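Local atomic coordinates of 3'-5' exonuclease crn-4 (Caenorhabditis elegans, PDB entry 5DK5), a protein that degrades RNA and DNA from the 3' end as a DEDDh-family exonuclease and takes part in apoptotic DNA degradation. Residues Ile149-Ile154 against Thr200-Met205; Asp19-Leu24 against Tyr49-Asp54. All blocks are in the same frame, centred on the assembly; numbering follows the deposited sequence.

Contact 1 (Ile149-Ile154 against Thr200-Met205); sequences INLYKI and TILQRM. With IPA (isopropyl alcohol), chain L.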
loop_
_atom_site.group_PDB
_atom_site.type_symbol
_atom_site.label_atom_id
_atom_site.label_comp_id
_atom_site.label_asym_id
_atom_site.label_seq_id
_atom_site.Cartn_x
_atom_site.Cartn_y
_atom_site.Cartn_z
ATOM N N ILE B 149 -5.380 -16.699 -25.694
ATOM C CA ILE B 149 -5.179 -18.126 -25.497
ATOM C C ILE B 149 -4.870 -18.437 -24.039
ATOM O O ILE B 149 -3.800 -18.100 -23.535
ATOM C CB ILE B 149 -4.034 -18.654 -26.384
ATOM C CG1 ILE B 149 -4.318 -18.308 -27.852
ATOM C CG2 ILE B 149 -3.856 -20.162 -26.184
ATOM C CD1 ILE B 149 -3.300 -18.832 -28.843
ATOM N N ASN B 150 -5.821 -19.074 -23.365
ATOM C CA ASN B 150 -5.600 -19.582 -22.019
ATOM C C ASN B 150 -4.884 -20.922 -22.119
ATOM O O ASN B 150 -5.501 -21.946 -22.413
ATOM C CB ASN B 150 -6.926 -19.722 -21.271
ATOM C CG ASN B 150 -6.741 -20.040 -19.800
ATOM O OD1 ASN B 150 -5.767 -20.679 -19.402
ATOM N ND2 ASN B 150 -7.683 -19.592 -18.982
ATOM N N LEU B 151 -3.576 -20.909 -21.883
ATOM C CA LEU B 151 -2.754 -22.090 -22.118
ATOM C C LEU B 151 -3.081 -23.217 -21.145
ATOM O O LEU B 151 -2.953 -24.393 -21.485
ATOM C CB LEU B 151 -1.269 -21.735 -22.016
ATOM C CG LEU B 151 -0.304 -22.785 -22.573
ATOM C CD1 LEU B 151 -0.458 -22.915 -24.078
ATOM C CD2 LEU B 151 1.130 -22.438 -22.219
ATOM N N TYR B 152 -3.502 -22.858 -19.936
ATOM C CA TYR B 152 -3.820 -23.853 -18.918
ATOM C C TYR B 152 -5.093 -24.602 -19.285
ATOM O O TYR B 152 -5.263 -25.771 -18.940
ATOM C CB TYR B 152 -3.979 -23.200 -17.546
ATOM C CG TYR B 152 -4.181 -24.199 -16.431
ATOM C CD1 TYR B 152 -3.105 -24.892 -15.896
ATOM C CD2 TYR B 152 -5.445 -24.452 -15.916
ATOM C CE1 TYR B 152 -3.279 -25.808 -14.880
ATOM C CE2 TYR B 152 -5.630 -25.368 -14.896
ATOM C CZ TYR B 152 -4.543 -26.042 -14.382
ATOM O OH TYR B 152 -4.720 -26.955 -13.368
ATOM N N LYS B 153 -5.990 -23.913 -19.978
ATOM C CA LYS B 153 -7.228 -24.523 -20.434
ATOM C C LYS B 153 -6.941 -25.581 -21.495
ATOM O O LYS B 153 -7.584 -26.630 -21.530
ATOM C CB LYS B 153 -8.171 -23.460 -20.987
ATOM C CG LYS B 153 -9.507 -23.998 -21.454
ATOM C CD LYS B 153 -10.376 -22.874 -21.985
ATOM C CE LYS B 153 -11.688 -23.394 -22.537
ATOM N NZ LYS B 153 -12.479 -22.294 -23.133
ATOM N N ILE B 154 -5.973 -25.300 -22.361
ATOM C CA ILE B 154 -5.549 -26.262 -23.371
ATOM C C ILE B 154 -4.838 -27.422 -22.690
ATOM O O ILE B 154 -5.003 -28.581 -23.071
ATOM C CB ILE B 154 -4.616 -25.617 -24.415
ATOM C CG1 ILE B 154 -5.298 -24.401 -25.047
ATOM C CG2 ILE B 154 -4.219 -26.640 -25.485
ATOM C CD1 ILE B 154 -4.428 -23.637 -26.010
ATOM N N THR B 200 8.096 -21.925 -23.151
ATOM C CA THR B 200 8.692 -23.251 -23.265
ATOM C C THR B 200 7.616 -24.328 -23.154
ATOM O O THR B 200 7.648 -25.325 -23.876
ATOM C CB THR B 200 9.762 -23.481 -22.186
ATOM O OG1 THR B 200 10.735 -22.431 -22.247
ATOM C CG2 THR B 200 10.458 -24.820 -22.385
ATOM N N ILE B 201 6.668 -24.120 -22.247
ATOM C CA ILE B 201 5.526 -25.016 -22.115
ATOM C C ILE B 201 4.730 -25.025 -23.415
ATOM O O ILE B 201 4.394 -26.086 -23.939
ATOM C CB ILE B 201 4.611 -24.602 -20.945
ATOM C CG1 ILE B 201 5.318 -24.838 -19.610
ATOM C CG2 ILE B 201 3.299 -25.391 -20.963
ATOM C CD1 ILE B 201 4.704 -24.080 -18.450
ATOM N N LEU B 202 4.436 -23.831 -23.923
ATOM C CA LEU B 202 3.698 -23.677 -25.172
ATOM C C LEU B 202 4.375 -24.441 -26.302
ATOM O O LEU B 202 3.720 -25.139 -27.072
ATOM C CB LEU B 202 3.576 -22.194 -25.535
ATOM C CG LEU B 202 2.999 -21.856 -26.912
ATOM C CD1 LEU B 202 1.564 -22.335 -27.036
ATOM C CD2 LEU B 202 3.088 -20.362 -27.165
ATOM N N GLN B 203 5.695 -24.306 -26.389
ATOM C CA GLN B 203 6.476 -24.973 -27.423
ATOM C C GLN B 203 6.389 -26.488 -27.284
ATOM O O GLN B 203 6.065 -27.194 -28.239
ATOM C CB GLN B 203 7.938 -24.525 -27.354
ATOM C CG GLN B 203 8.820 -25.081 -28.460
ATOM C CD GLN B 203 10.237 -24.546 -28.395
ATOM O OE1 GLN B 203 10.861 -24.536 -27.333
ATOM N NE2 GLN B 203 10.750 -24.089 -29.531
ATOM N N ARG B 204 6.681 -26.980 -26.083
ATOM C CA ARG B 204 6.652 -28.413 -25.810
ATOM C C ARG B 204 5.271 -28.998 -26.076
ATOM O O ARG B 204 5.149 -30.133 -26.535
ATOM C CB ARG B 204 7.068 -28.689 -24.362
ATOM C CG ARG B 204 6.930 -30.145 -23.921
ATOM C CD ARG B 204 7.797 -31.084 -24.745
ATOM N NE ARG B 204 9.221 -30.889 -24.482
ATOM C CZ ARG B 204 9.895 -31.475 -23.496
ATOM N NH1 ARG B 204 9.287 -32.307 -22.658
ATOM N NH2 ARG B 204 11.187 -31.226 -23.346
ATOM N N MET B 205 4.235 -28.220 -25.784
ATOM C CA MET B 205 2.869 -28.695 -25.946
ATOM C C MET B 205 2.541 -29.012 -27.403
ATOM O O MET B 205 1.994 -30.076 -27.691
ATOM C CB MET B 205 1.877 -27.669 -25.395
ATOM C CG MET B 205 1.686 -27.769 -23.891
ATOM S SD MET B 205 0.583 -26.516 -23.209
ATOM C CE MET B 205 -0.961 -26.928 -24.019
HETATM C C1 IPA L . -7.945 -21.934 -15.611
HETATM C C2 IPA L . -7.339 -20.615 -15.189
HETATM C C3 IPA L . -7.338 -20.508 -13.680
HETATM O O2 IPA L . -8.111 -19.568 -15.724
#
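Asn150 OD1, one residue before the Leu151 that packs on Ile201, Leu202 and Met205, is gripped by two backbone N-H groups at the start of helix 151-161. Lys153 N reaches Asn150 OD1 at 3.3 Å, from well above the amide plane (63° out of it), and Tyr152 N adds a weak bond. This is an N-cap: asparagine suits the place because its short side chain carries a carbonyl that can cap the first turn of the helix, where Lys153 N is also weakly bonded to Asn150 O. CG is set anti to the backbone N (chi1 -171°). The other end of the amide is used too, since Asn150 ND2 donates to Glu216 and, at 3.3 Å, to O2 of an isopropyl alcohol probably left from crystallisation. C1 of that alcohol rests 3.6 Å from Tyr152 CD2.

Against helix 191-207 the contact is wholly apolar and buried. Leu151 sends its two methyls to different neighbours: CD1 meets Leu202 CD1 at 3.6 Å, the two side chains crossing at about a right angle, while CD2 lies 3.9 Å from Ile201 CG2. Met205 slides past Leu151 in the opposite direction, bringing SD to 3.8 Å from Leu151 CD1. A bend at chi3 (63°) then turns Met205 CE onto Ile154, 3.6 Å from CG2. The unbranched methionine can thus serve two residues one helical turn apart, whereas the branched leucine fills the space among three. Ile201 also touches Met176 of helix 172-179, and Leu202 reaches Leu21 and Ile23 of the sheet. Here the connection from strand 147-150 into helix 151-161, packed on the helix that carries the magnesium ligand Asp194, is part of the RNase H-like alpha/beta fold of this DEDDh exonuclease.

Contact 2 (Asp19-Leu24 against Tyr49-Asp54); sequences DTLLIL and YDVPND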
loop_
_atom_site.group_PDB
_atom_site.type_symbol
_atom_site.label_atom_id
_atom_site.label_comp_id
_atom_site.label_asym_id
_atom_site.label_seq_id
_atom_site.Cartn_x
_atom_site.Cartn_y
_atom_site.Cartn_z
ATOM N N ASP B 19 0.594 -16.867 -37.024
ATOM C CA ASP B 19 2.018 -16.992 -37.324
ATOM C C ASP B 19 2.873 -16.495 -36.159
ATOM O O ASP B 19 4.059 -16.816 -36.069
ATOM C CB ASP B 19 2.368 -16.220 -38.598
ATOM C CG ASP B 19 2.125 -17.032 -39.858
ATOM O OD1 ASP B 19 1.199 -17.871 -39.864
ATOM O OD2 ASP B 19 2.865 -16.833 -40.845
ATOM N N THR B 20 2.262 -15.714 -35.272
ATOM C CA THR B 20 2.961 -15.155 -34.118
ATOM C C THR B 20 2.116 -15.266 -32.853
ATOM O O THR B 20 0.927 -14.948 -32.858
ATOM C CB THR B 20 3.326 -13.674 -34.341
ATOM O OG1 THR B 20 4.066 -13.537 -35.558
ATOM C CG2 THR B 20 4.161 -13.138 -33.181
ATOM N N LEU B 21 2.746 -15.725 -31.775
ATOM C CA LEU B 21 2.112 -15.780 -30.463
ATOM C C LEU B 21 2.946 -15.014 -29.440
ATOM O O LEU B 21 4.135 -15.279 -29.266
ATOM C CB LEU B 21 1.926 -17.228 -30.010
ATOM C CG LEU B 21 0.975 -18.087 -30.846
ATOM C CD1 LEU B 21 0.988 -19.520 -30.346
ATOM C CD2 LEU B 21 -0.440 -17.522 -30.818
ATOM N N LEU B 22 2.307 -14.062 -28.768
ATOM C CA LEU B 22 2.975 -13.237 -27.771
ATOM C C LEU B 22 2.623 -13.717 -26.371
ATOM O O LEU B 22 1.497 -13.548 -25.916
ATOM C CB LEU B 22 2.580 -11.769 -27.934
ATOM C CG LEU B 22 2.848 -11.142 -29.305
ATOM C CD1 LEU B 22 2.375 -9.697 -29.325
ATOM C CD2 LEU B 22 4.324 -11.229 -29.672
ATOM N N ILE B 23 3.591 -14.318 -25.691
ATOM C CA ILE B 23 3.371 -14.783 -24.330
ATOM C C ILE B 23 3.395 -13.579 -23.391
ATOM O O ILE B 23 4.446 -12.982 -23.166
ATOM C CB ILE B 23 4.427 -15.818 -23.900
ATOM C CG1 ILE B 23 4.317 -17.085 -24.751
ATOM C CG2 ILE B 23 4.260 -16.182 -22.428
ATOM C CD1 ILE B 23 5.080 -17.028 -26.060
ATOM N N LEU B 24 2.231 -13.235 -22.849
ATOM C CA LEU B 24 2.065 -12.022 -22.053
ATOM C C LEU B 24 1.996 -12.323 -20.558
ATOM O O LEU B 24 1.459 -13.352 -20.149
ATOM C CB LEU B 24 0.803 -11.282 -22.502
ATOM C CG LEU B 24 0.380 -10.048 -21.705
ATOM C CD1 LEU B 24 -0.256 -9.029 -22.636
ATOM C CD2 LEU B 24 -0.594 -10.415 -20.594
ATOM N N TYR B 49 6.717 -15.806 -29.815
ATOM C CA TYR B 49 6.944 -17.171 -30.280
ATOM C C TYR B 49 6.603 -17.291 -31.759
ATOM O O TYR B 49 5.492 -16.968 -32.180
ATOM C CB TYR B 49 6.119 -18.166 -29.466
ATOM C CG TYR B 49 6.197 -19.582 -29.986
ATOM C CD1 TYR B 49 7.345 -20.345 -29.811
ATOM C CD2 TYR B 49 5.123 -20.159 -30.648
ATOM C CE1 TYR B 49 7.420 -21.641 -30.285
ATOM C CE2 TYR B 49 5.190 -21.455 -31.124
ATOM C CZ TYR B 49 6.340 -22.190 -30.940
ATOM O OH TYR B 49 6.411 -23.477 -31.410
ATOM N N ASP B 50 7.574 -17.755 -32.540
ATOM C CA ASP B 50 7.400 -17.943 -33.975
ATOM C C ASP B 50 6.778 -19.313 -34.227
ATOM O O ASP B 50 7.429 -20.342 -34.045
ATOM C CB ASP B 50 8.748 -17.804 -34.689
ATOM C CG ASP B 50 8.620 -17.807 -36.205
ATOM O OD1 ASP B 50 7.939 -18.693 -36.756
ATOM O OD2 ASP B 50 9.213 -16.917 -36.851
ATOM N N VAL B 51 5.515 -19.323 -34.645
ATOM C CA VAL B 51 4.773 -20.573 -34.773
ATOM C C VAL B 51 5.256 -21.424 -35.952
ATOM O O VAL B 51 5.554 -22.601 -35.765
ATOM C CB VAL B 51 3.251 -20.314 -34.907
ATOM C CG1 VAL B 51 2.499 -21.613 -35.195
ATOM C CG2 VAL B 51 2.716 -19.658 -33.647
ATOM N N PRO B 52 5.335 -20.845 -37.165
ATOM C CA PRO B 52 5.790 -21.677 -38.287
ATOM C C PRO B 52 7.191 -22.253 -38.102
ATOM O O PRO B 52 7.418 -23.420 -38.418
ATOM C CB PRO B 52 5.770 -20.709 -39.475
ATOM C CG PRO B 52 4.817 -19.653 -39.093
ATOM C CD PRO B 52 4.953 -19.494 -37.618
ATOM N N ASN B 53 8.113 -21.441 -37.592
ATOM C CA ASN B 53 9.503 -21.858 -37.440
ATOM C C ASN B 53 9.786 -22.501 -36.087
ATOM O O ASN B 53 10.904 -22.954 -35.835
ATOM C CB ASN B 53 10.432 -20.661 -37.644
ATOM C CG ASN B 53 10.276 -20.032 -39.014
ATOM O OD1 ASN B 53 9.631 -18.994 -39.162
ATOM N ND2 ASN B 53 10.858 -20.665 -40.026
ATOM N N ASP B 54 8.774 -22.540 -35.225
ATOM C CA ASP B 54 8.898 -23.175 -33.916
ATOM C C ASP B 54 10.100 -22.623 -33.151
ATOM O O ASP B 54 11.007 -23.369 -32.780
ATOM C CB ASP B 54 9.020 -24.694 -34.075
ATOM C CG ASP B 54 8.961 -25.429 -32.750
ATOM O OD1 ASP B 54 8.245 -24.961 -31.840
ATOM O OD2 ASP B 54 9.634 -26.473 -32.614
#
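Val51 CG2 is the bump that fits against the side of Leu21, lying 3.7 Å from Leu21 CG and equally near its CD1. Leu21 also runs side by side with Tyr49, both pointing the same way from one face of the sheet. Leu21 CD1, Val51 CG2 and the ring atom Tyr49 CD2 meet as a three-way cluster, in which Leu21 CD1 reaches both partners and lies 4.2 Å from Tyr49 CD2. The hollow beside Tyr49 CB receives Ile23 CD1, placed by a chi2 of 85°, at 3.7 Å. These bulky, largely hydrophobic side chains suit a face covered by helix 191-207, which Tyr49 and Ile23 both touch.

The backbones fix this register. Leu21 and Tyr49 form an antiparallel hydrogen-bonded pair, with Tyr49 N to Leu21 O at 2.7 Å and Leu21 N to Tyr49 O at 3.0 Å. Val51 N continues the pattern to Asp19 O, approaching from above the carbonyl plane. Pro52 crosses the Asp19 side chain at about a right angle, its CG approaching Asp19 CG and its CD 3.2 Å from Asp19 O. Pro52 lies within an Asx motif in which Asn53 N donates to Asp50 OD1 at 2.9 Å. Such antiparallel pairing is typical of the first two strands of the RNase H-like fold, where strand 20-28 also carries the magnesium ligands Asp25 and Glu27.

In the fold
From the N terminus, strand 20-28 runs out and strand 41-50 returns, so contact 2 closes first, across 24 intervening residues that contain no helix. The chain then adds strands 55-65 and 116-120 before strand 147-150 leads into contact 1, whose 45-residue connection includes helix but no strand. The two loops follow in series, neither nesting nor crossing. They meet in space nonetheless: Leu21 touches both Ile149, with Leu21 CD2 3.7 Å from Ile149 CD1, and Leu202, through its CD1, and Gln203 makes a weak hydrogen bond to Asp54 O. Helix 191-207 therefore ties both together, packing on the sheet next to helix 151-161.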